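Local structure of extracellular solute-binding protein, family 1 (Bifidobacterium longum subsp. infantis, 6FTH) at residues A[110-115]-A[349-354]; A[244-249]-A[496-501]; A[30-35]-A[354-359]. The protein probably captures human milk oligosaccharides outside the cell, as the solute-binding partner of an ABC transporter. All coordinates share one frame; numbering follows the deposited sequence.

Contact 1: residues A[110-115]-A[349-354]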
loop_
_atom_site.group_PDB
_atom_site.type_symbol
_atom_site.label_atom_id
_atom_site.label_comp_id
_atom_site.label_asym_id
_atom_site.label_seq_id
_atom_site.Cartn_x
_atom_site.Cartn_y
_atom_site.Cartn_z
ATOM N N LEU A 110 -13.557 -21.345 12.232
ATOM C CA LEU A 110 -14.267 -20.757 11.104
ATOM C C LEU A 110 -15.745 -21.122 11.070
ATOM O O LEU A 110 -16.539 -20.378 10.491
ATOM C CB LEU A 110 -13.563 -21.107 9.793
ATOM C CG LEU A 110 -12.330 -20.242 9.499
ATOM C CD1 LEU A 110 -11.505 -20.868 8.383
ATOM C CD2 LEU A 110 -12.749 -18.833 9.118
ATOM N N ASP A 111 -16.152 -22.233 11.686
ATOM C CA ASP A 111 -17.572 -22.565 11.640
ATOM C C ASP A 111 -18.402 -21.615 12.486
ATOM O O ASP A 111 -19.610 -21.492 12.256
ATOM C CB ASP A 111 -17.801 -24.020 12.059
ATOM C CG ASP A 111 -17.323 -25.010 11.011
ATOM O OD1 ASP A 111 -17.230 -24.647 9.806
ATOM O OD2 ASP A 111 -17.044 -26.167 11.398
ATOM N N LYS A 112 -17.790 -20.933 13.448
ATOM C CA LYS A 112 -18.471 -19.877 14.190
ATOM C C LYS A 112 -18.404 -18.533 13.485
ATOM O O LYS A 112 -18.949 -17.548 14.003
ATOM C CB LYS A 112 -17.901 -19.755 15.613
ATOM C CG LYS A 112 -18.043 -21.041 16.426
ATOM C CD LYS A 112 -17.686 -20.849 17.879
ATOM C CE LYS A 112 -17.423 -22.189 18.545
ATOM N NZ LYS A 112 -18.358 -23.234 18.050
ATOM N N MET A 113 -17.771 -18.471 12.313
ATOM C CA MET A 113 -17.647 -17.227 11.550
ATOM C C MET A 113 -18.049 -17.448 10.099
ATOM O O MET A 113 -17.243 -17.280 9.178
ATOM C CB MET A 113 -16.216 -16.699 11.641
ATOM C CG MET A 113 -15.797 -16.359 13.054
ATOM S SD MET A 113 -14.122 -15.667 13.159
ATOM C CE MET A 113 -13.106 -17.070 12.707
ATOM N N PRO A 114 -19.301 -17.818 9.853
ATOM C CA PRO A 114 -19.716 -18.097 8.474
ATOM C C PRO A 114 -19.511 -16.928 7.515
ATOM O O PRO A 114 -19.247 -17.152 6.331
ATOM C CB PRO A 114 -21.194 -18.503 8.622
ATOM C CG PRO A 114 -21.599 -18.019 9.969
ATOM C CD PRO A 114 -20.371 -18.097 10.824
ATOM N N ASN A 115 -19.598 -15.676 7.988
ATOM C CA ASN A 115 -19.412 -14.556 7.069
ATOM C C ASN A 115 -17.944 -14.431 6.670
ATOM O O ASN A 115 -17.633 -13.946 5.579
ATOM C CB ASN A 115 -19.903 -13.251 7.702
ATOM C CG ASN A 115 -21.409 -13.242 7.947
ATOM O OD1 ASN A 115 -22.178 -13.807 7.174
ATOM N ND2 ASN A 115 -21.822 -12.613 9.024
ATOM N N ASN A 349 -14.571 -14.826 27.012
ATOM C CA ASN A 349 -15.814 -15.137 26.307
ATOM C C ASN A 349 -15.529 -15.253 24.805
ATOM O O ASN A 349 -15.888 -14.365 24.013
ATOM C CB ASN A 349 -16.838 -14.056 26.616
ATOM C CG ASN A 349 -17.119 -13.932 28.108
ATOM O OD1 ASN A 349 -17.485 -14.911 28.760
ATOM N ND2 ASN A 349 -16.925 -12.737 28.654
ATOM N N LYS A 350 -14.905 -16.365 24.408
ATOM C CA LYS A 350 -14.478 -16.507 23.014
ATOM C C LYS A 350 -15.658 -16.670 22.066
ATOM O O LYS A 350 -15.578 -16.246 20.908
ATOM C CB LYS A 350 -13.504 -17.671 22.865
ATOM C CG LYS A 350 -12.137 -17.393 23.468
ATOM C CD LYS A 350 -11.180 -18.530 23.244
ATOM C CE LYS A 350 -9.898 -18.307 24.005
ATOM N NZ LYS A 350 -9.042 -19.515 23.951
ATOM N N ASP A 351 -16.761 -17.264 22.525
ATOM C CA ASP A 351 -17.938 -17.378 21.665
ATOM C C ASP A 351 -18.503 -16.009 21.332
ATOM O O ASP A 351 -18.859 -15.736 20.180
ATOM C CB ASP A 351 -19.009 -18.229 22.347
ATOM C CG ASP A 351 -18.614 -19.690 22.442
ATOM O OD1 ASP A 351 -17.992 -20.200 21.488
ATOM O OD2 ASP A 351 -18.918 -20.328 23.474
ATOM N N ALA A 352 -18.594 -15.132 22.329
ATOM C CA ALA A 352 -19.048 -13.774 22.074
ATOM C C ALA A 352 -18.086 -13.047 21.138
ATOM O O ALA A 352 -18.515 -12.300 20.254
ATOM C CB ALA A 352 -19.177 -13.010 23.388
ATOM N N ALA A 353 -16.781 -13.259 21.321
ATOM C CA ALA A 353 -15.797 -12.590 20.471
ATOM C C ALA A 353 -15.870 -13.084 19.026
ATOM O O ALA A 353 -15.717 -12.291 18.085
ATOM C CB ALA A 353 -14.396 -12.795 21.039
ATOM N N LEU A 354 -16.072 -14.390 18.837
ATOM C CA LEU A 354 -16.230 -14.957 17.500
ATOM C C LEU A 354 -17.537 -14.514 16.858
ATOM O O LEU A 354 -17.593 -14.291 15.645
ATOM C CB LEU A 354 -16.129 -16.474 17.586
ATOM C CG LEU A 354 -14.739 -17.013 17.970
ATOM C CD1 LEU A 354 -14.791 -18.516 18.315
ATOM C CD2 LEU A 354 -13.707 -16.748 16.842
#
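K112 and M113 form the junction between a 3-10 turn and helix 114-122, and here they meet the first turns of helix 350-360. The central partner is L354. Its two methyl branches take one residue each. CD1 of L354 lies 3.7 Å from CD of K112, so the lysine touches it with its aliphatic part. CD2 of L354 lies 3.9 Å from SD of M113. The M113 methyl CE is a little farther from the same branch. The M113 chain is extended at chi2 and bends at chi3 (-68°), which turns CE back past the sulfur. M113 also rests on the helix backbone, with CG 3.8 Å from O of L354. M113 and L354 are buried. K112 and D351 close the outer, exposed side.

K112 leans first over L354 and then reaches D351, one helical turn earlier. Its CE comes within 3.6 Å of OD1 of D351. The charged ends do not meet: NZ of K112 stays 4.6 Å from OD1 of D351. The bend at chi4 (-38°) turns the ammonium group off the line of the otherwise extended chain. The opposite charges may still attract weakly across this distance. No hydrogen bond joins the two segments; the methyl, methylene and sulfur packing around L354 carries most of the contact.

M113 holds the N-cap position of helix 114-122. L354 continues inward onto L343 of strand 339-343. N115 N bonds to N358 OD1, which ties the start of one helix to the flank of the other. The N-terminal end of helix 114-122 thus packs on the side of helix 350-360, on the outside of a sheet-containing domain of a periplasmic-binding-protein fold.

Contact 2: residues A[244-249]-A[496-501]; sequences SFLTSD and KQLDSL
L498 meets L246 and T247 through one methyl group, CD1, on the inner face of helix 487-500. Before it in the helix, K496 points away from the loop and pairs with D492, one turn back. Q497 turns to V473 of helix 457-484, and its carbonyl O accepts a bond from OG of S500 at 2.6 Å.

L498 carries the contact. Its CD1 lies 3.9 Å from CB of L246 and 4.1 Å from CG2 of T247. The leucine therefore touches the base of one side chain and the methyl branch of the next. The side chains of T247 and L498 lie antiparallel, and methyl meets methyl. With chi1 at 59°, T247 keeps CG2 beside its backbone N and on the helix side. D499 bends partly toward the loop, but its OD1 bonds to NE2 of Q504. L501 leaves the helical conformation, and its N makes two weak backbone bonds, to Q497 and L498.

The loop has its own polar support. S244 OG accepts from L246 N at 3.1 Å in an ST turn. F245 O receives both N and OG of S248, the N-cap residue of helix 249-263. L246 O also bonds to OH of Y494. L498 packs on V473 and V474 of helix 457-484, and T247 and L498 both touch L503 of helix 503-518. The loop from strand 241-244 to helix 249-263 thus sits against three C-terminal helices.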
loop_
_atom_site.group_PDB
_atom_site.type_symbol
_atom_site.label_atom_id
_atom_site.label_comp_id
_atom_site.label_asym_id
_atom_site.label_seq_id
_atom_site.Cartn_x
_atom_site.Cartn_y
_atom_site.Cartn_z
ATOM N N SER A 244 17.365 -10.314 -5.923
ATOM C CA SER A 244 17.355 -8.946 -5.424
ATOM C C SER A 244 17.671 -7.979 -6.547
ATOM O O SER A 244 18.630 -8.169 -7.292
ATOM C CB SER A 244 18.367 -8.737 -4.301
ATOM O OG SER A 244 18.367 -7.365 -3.871
ATOM N N PHE A 245 16.874 -6.919 -6.656
ATOM C CA PHE A 245 17.219 -5.909 -7.634
ATOM C C PHE A 245 18.288 -4.949 -7.135
ATOM O O PHE A 245 18.795 -4.161 -7.933
ATOM C CB PHE A 245 15.990 -5.158 -8.172
ATOM C CG PHE A 245 15.158 -4.428 -7.130
ATOM C CD1 PHE A 245 15.596 -3.247 -6.538
ATOM C CD2 PHE A 245 13.881 -4.873 -6.843
ATOM C CE1 PHE A 245 14.801 -2.575 -5.629
ATOM C CE2 PHE A 245 13.071 -4.210 -5.918
ATOM C CZ PHE A 245 13.527 -3.038 -5.330
ATOM N N LEU A 246 18.676 -5.035 -5.864
ATOM C CA LEU A 246 19.604 -4.066 -5.294
ATOM C C LEU A 246 20.968 -4.133 -5.948
ATOM O O LEU A 246 21.706 -3.148 -5.902
ATOM C CB LEU A 246 19.752 -4.309 -3.794
ATOM C CG LEU A 246 18.494 -4.106 -2.960
ATOM C CD1 LEU A 246 18.769 -4.472 -1.501
ATOM C CD2 LEU A 246 17.981 -2.675 -3.048
ATOM N N THR A 247 21.326 -5.270 -6.548
ATOM C CA THR A 247 22.605 -5.456 -7.225
ATOM C C THR A 247 22.431 -5.713 -8.718
ATOM O O THR A 247 23.346 -6.219 -9.380
ATOM C CB THR A 247 23.400 -6.602 -6.575
ATOM O OG1 THR A 247 22.625 -7.803 -6.640
ATOM C CG2 THR A 247 23.713 -6.288 -5.138
ATOM N N SER A 248 21.274 -5.358 -9.272
ATOM C CA SER A 248 20.978 -5.640 -10.668
ATOM C C SER A 248 21.453 -4.509 -11.576
ATOM O O SER A 248 21.464 -3.341 -11.186
ATOM C CB SER A 248 19.476 -5.833 -10.872
ATOM O OG SER A 248 18.762 -4.633 -10.656
ATOM N N ASP A 249 21.805 -4.868 -12.808
ATOM C CA ASP A 249 22.087 -3.860 -13.822
ATOM C C ASP A 249 20.885 -2.930 -14.009
ATOM O O ASP A 249 21.052 -1.730 -14.257
ATOM C CB ASP A 249 22.451 -4.547 -15.134
ATOM C CG ASP A 249 23.770 -5.318 -15.058
ATOM O OD1 ASP A 249 24.679 -4.917 -14.282
ATOM O OD2 ASP A 249 23.899 -6.318 -15.810
ATOM N N LYS A 496 29.595 -6.115 -3.356
ATOM C CA LYS A 496 30.274 -6.983 -2.403
ATOM C C LYS A 496 29.896 -6.626 -0.974
ATOM O O LYS A 496 29.754 -7.503 -0.119
ATOM C CB LYS A 496 31.779 -6.871 -2.610
ATOM C CG LYS A 496 32.250 -7.417 -3.929
ATOM C CD LYS A 496 33.716 -7.049 -4.128
ATOM C CE LYS A 496 34.439 -8.033 -5.015
ATOM N NZ LYS A 496 33.985 -7.955 -6.414
ATOM N N GLN A 497 29.720 -5.336 -0.693
ATOM C CA GLN A 497 29.329 -4.931 0.647
ATOM C C GLN A 497 27.964 -5.499 1.024
ATOM O O GLN A 497 27.773 -5.984 2.145
ATOM C CB GLN A 497 29.357 -3.397 0.792
ATOM C CG GLN A 497 29.104 -2.905 2.206
ATOM C CD GLN A 497 29.286 -1.405 2.362
ATOM O OE1 GLN A 497 29.395 -0.673 1.385
ATOM N NE2 GLN A 497 29.334 -0.952 3.597
ATOM N N LEU A 498 26.983 -5.442 0.108
ATOM C CA LEU A 498 25.660 -5.977 0.435
ATOM C C LEU A 498 25.722 -7.479 0.676
ATOM O O LEU A 498 25.067 -7.998 1.587
ATOM C CB LEU A 498 24.650 -5.658 -0.677
ATOM C CG LEU A 498 24.414 -4.156 -0.940
ATOM C CD1 LEU A 498 23.135 -3.984 -1.792
ATOM C CD2 LEU A 498 24.299 -3.339 0.355
ATOM N N ASP A 499 26.534 -8.176 -0.109
ATOM C CA ASP A 499 26.741 -9.612 0.107
ATOM C C ASP A 499 27.325 -9.871 1.490
ATOM O O ASP A 499 26.879 -10.780 2.198
ATOM C CB ASP A 499 27.663 -10.173 -0.971
ATOM C CG ASP A 499 26.966 -10.351 -2.321
ATOM O OD1 ASP A 499 25.757 -10.069 -2.413
ATOM O OD2 ASP A 499 27.639 -10.771 -3.287
ATOM N N SER A 500 28.286 -9.044 1.917
ATOM C CA SER A 500 28.874 -9.198 3.244
ATOM C C SER A 500 27.863 -8.970 4.357
ATOM O O SER A 500 28.070 -9.447 5.474
ATOM C CB SER A 500 30.037 -8.219 3.414
ATOM O OG SER A 500 29.595 -6.908 3.726
ATOM N N LEU A 501 26.769 -8.264 4.072
ATOM C CA LEU A 501 25.702 -7.990 5.014
ATOM C C LEU A 501 24.553 -8.990 4.921
ATOM O O LEU A 501 23.539 -8.829 5.605
ATOM C CB LEU A 501 25.211 -6.538 4.820
ATOM C CG LEU A 501 26.282 -5.458 5.020
ATOM C CD1 LEU A 501 25.729 -4.093 4.655
ATOM C CD2 LEU A 501 26.729 -5.454 6.488
#

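Contact 3: residues A[30-35]-A[354-359]; sequences VSVLVV and LKLANL
L356 of helix 350-360 reaches toward V32 of strand 29-36, and their ends meet tip to tip. The setting is an alpha/beta layer: the helix lies over one face of a mixed four-stranded sheet, in one lobe of the solute-binding protein. Strand 29-36 is an inner strand, lying between strands 59-66 and 86-88.

The meeting atoms are CD2 of L356 and CG2 of V32, 3.9 Å apart. L356 has CG opposite the backbone N, with chi1 at 175°, and this extends the side chain from the helix toward the strand. V32 has chi1 at -176°, which places CG2 beside its own N and leaves that methyl facing the leucine. Both side chains leave their backbones toward the other segment, so the contact is end on and not alongside.

All three residues that touch, V30, V32 and L356, are buried, and no hydrogen bond links the segments. The backbones stay well apart, with the nearest CA atoms, of V30 and L356, 9.1 Å from each other.

Neighbouring residues close the layer around this meeting. L356 also packs on L52 and C56 of helix 47-56, which shares this face of the sheet. V32 touches I60 and W62 on strand 59-66 and V86 on strand 86-88. The strand is held in the sheet by backbone bonds of V30 and V32 to strand 59-66. V30 points to the same side of the sheet as V32, two residues before it. The one leucine methyl therefore faces two valines in turn along the strand. The approach to the first is looser, with CG1 of V30 4.4 Å from CD2 of L356.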
loop_
_atom_site.group_PDB
_atom_site.type_symbol
_atom_site.label_atom_id
_atom_site.label_comp_id
_atom_site.label_asym_id
_atom_site.label_seq_id
_atom_site.Cartn_x
_atom_site.Cartn_y
_atom_site.Cartn_z
ATOM N N VAL A 30 -16.512 -8.263 26.446
ATOM C CA VAL A 30 -15.440 -8.442 25.474
ATOM C C VAL A 30 -14.715 -7.113 25.405
ATOM O O VAL A 30 -15.317 -6.102 25.048
ATOM C CB VAL A 30 -15.987 -8.816 24.083
ATOM C CG1 VAL A 30 -14.838 -8.966 23.077
ATOM C CG2 VAL A 30 -16.823 -10.088 24.145
ATOM N N SER A 31 -13.434 -7.108 25.756
ATOM C CA SER A 31 -12.620 -5.917 25.557
ATOM C C SER A 31 -12.108 -5.897 24.124
ATOM O O SER A 31 -11.706 -6.931 23.585
ATOM C CB SER A 31 -11.441 -5.875 26.531
ATOM O OG SER A 31 -10.682 -7.076 26.505
ATOM N N VAL A 32 -12.174 -4.728 23.497
ATOM C CA VAL A 32 -11.818 -4.572 22.088
ATOM C C VAL A 32 -10.869 -3.388 21.941
ATOM O O VAL A 32 -11.278 -2.231 22.085
ATOM C CB VAL A 32 -13.049 -4.393 21.194
ATOM C CG1 VAL A 32 -12.613 -4.343 19.736
ATOM C CG2 VAL A 32 -14.043 -5.510 21.403
ATOM N N LEU A 33 -9.607 -3.674 21.633
ATOM C CA LEU A 33 -8.669 -2.625 21.267
ATOM C C LEU A 33 -8.838 -2.321 19.786
ATOM O O LEU A 33 -8.828 -3.241 18.954
ATOM C CB LEU A 33 -7.231 -3.074 21.538
ATOM C CG LEU A 33 -6.139 -2.170 20.952
ATOM C CD1 LEU A 33 -6.112 -0.824 21.634
ATOM C CD2 LEU A 33 -4.768 -2.866 21.068
ATOM N N VAL A 34 -8.998 -1.043 19.456
ATOM C CA VAL A 34 -9.086 -0.609 18.064
ATOM C C VAL A 34 -8.035 0.460 17.831
ATOM O O VAL A 34 -8.071 1.520 18.466
ATOM C CB VAL A 34 -10.472 -0.060 17.695
ATOM C CG1 VAL A 34 -10.545 0.217 16.185
ATOM C CG2 VAL A 34 -11.586 -0.981 18.162
ATOM N N VAL A 35 -7.113 0.185 16.926
ATOM C CA VAL A 35 -6.137 1.160 16.461
ATOM C C VAL A 35 -6.832 1.958 15.365
ATOM O O VAL A 35 -7.332 1.381 14.389
ATOM C CB VAL A 35 -4.867 0.470 15.942
ATOM C CG1 VAL A 35 -3.835 1.483 15.504
ATOM C CG2 VAL A 35 -4.291 -0.485 17.000
ATOM N N LEU A 354 -16.072 -14.390 18.837
ATOM C CA LEU A 354 -16.230 -14.957 17.500
ATOM C C LEU A 354 -17.537 -14.514 16.858
ATOM O O LEU A 354 -17.593 -14.291 15.645
ATOM C CB LEU A 354 -16.129 -16.474 17.586
ATOM C CG LEU A 354 -14.739 -17.013 17.970
ATOM C CD1 LEU A 354 -14.791 -18.516 18.315
ATOM C CD2 LEU A 354 -13.707 -16.748 16.842
ATOM N N LYS A 355 -18.597 -14.355 17.655
ATOM C CA LYS A 355 -19.827 -13.786 17.121
ATOM C C LYS A 355 -19.602 -12.347 16.677
ATOM O O LYS A 355 -20.110 -11.922 15.630
ATOM C CB LYS A 355 -20.939 -13.857 18.169
ATOM C CG LYS A 355 -22.171 -13.091 17.738
ATOM C CD LYS A 355 -23.464 -13.637 18.332
ATOM C CE LYS A 355 -23.497 -13.509 19.806
ATOM N NZ LYS A 355 -24.928 -13.586 20.304
ATOM N N LEU A 356 -18.827 -11.589 17.456
ATOM C CA LEU A 356 -18.464 -10.227 17.061
ATOM C C LEU A 356 -17.701 -10.201 15.731
ATOM O O LEU A 356 -17.977 -9.361 14.860
ATOM C CB LEU A 356 -17.637 -9.570 18.171
ATOM C CG LEU A 356 -17.066 -8.184 17.897
ATOM C CD1 LEU A 356 -18.198 -7.183 17.709
ATOM C CD2 LEU A 356 -16.162 -7.744 19.042
ATOM N N ALA A 357 -16.725 -11.097 15.562
ATOM C CA ALA A 357 -16.040 -11.204 14.275
ATOM C C ALA A 357 -17.028 -11.492 13.156
ATOM O O ALA A 357 -16.995 -10.865 12.089
ATOM C CB ALA A 357 -15.000 -12.322 14.328
ATOM N N ASN A 358 -17.897 -12.469 13.371
ATOM C CA ASN A 358 -18.826 -12.836 12.322
ATOM C C ASN A 358 -19.671 -11.640 11.916
ATOM O O ASN A 358 -19.927 -11.428 10.728
ATOM C CB ASN A 358 -19.710 -13.994 12.786
ATOM C CG ASN A 358 -20.525 -14.547 11.664
ATOM O OD1 ASN A 358 -19.987 -14.882 10.610
ATOM N ND2 ASN A 358 -21.851 -14.566 11.835
ATOM N N LEU A 359 -20.104 -10.841 12.895
ATOM C CA LEU A 359 -20.951 -9.692 12.599
ATOM C C LEU A 359 -20.171 -8.572 11.910
ATOM O O LEU A 359 -20.680 -7.945 10.969
ATOM C CB LEU A 359 -21.624 -9.191 13.874
ATOM C CG LEU A 359 -22.646 -10.158 14.482
ATOM C CD1 LEU A 359 -23.139 -9.624 15.808
ATOM C CD2 LEU A 359 -23.823 -10.368 13.519
#

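Overall arrangement
Contacts 1 and 3 form one continuous region, with centres about 10 Å apart. Both use helix 350-360 and they share L354. The helix turns different flanks to its partners: L354 faces residues 110-115, and L356 faces strand 29-36. The two contacts also touch directly, with M113 SD 3.7 Å from A357 CB. Along the chain, contact 1 is nested inside the loop closed by contact 3. Contact 2 is remote: centre to centre, it lies about 47 Å from contact 1 and about 44 Å from contact 3. Contacts 2 and 3 lie on opposite sides of the chain's centre. This is consistent with the two-lobed architecture of solute-binding proteins, whose ligand usually binds between the lobes.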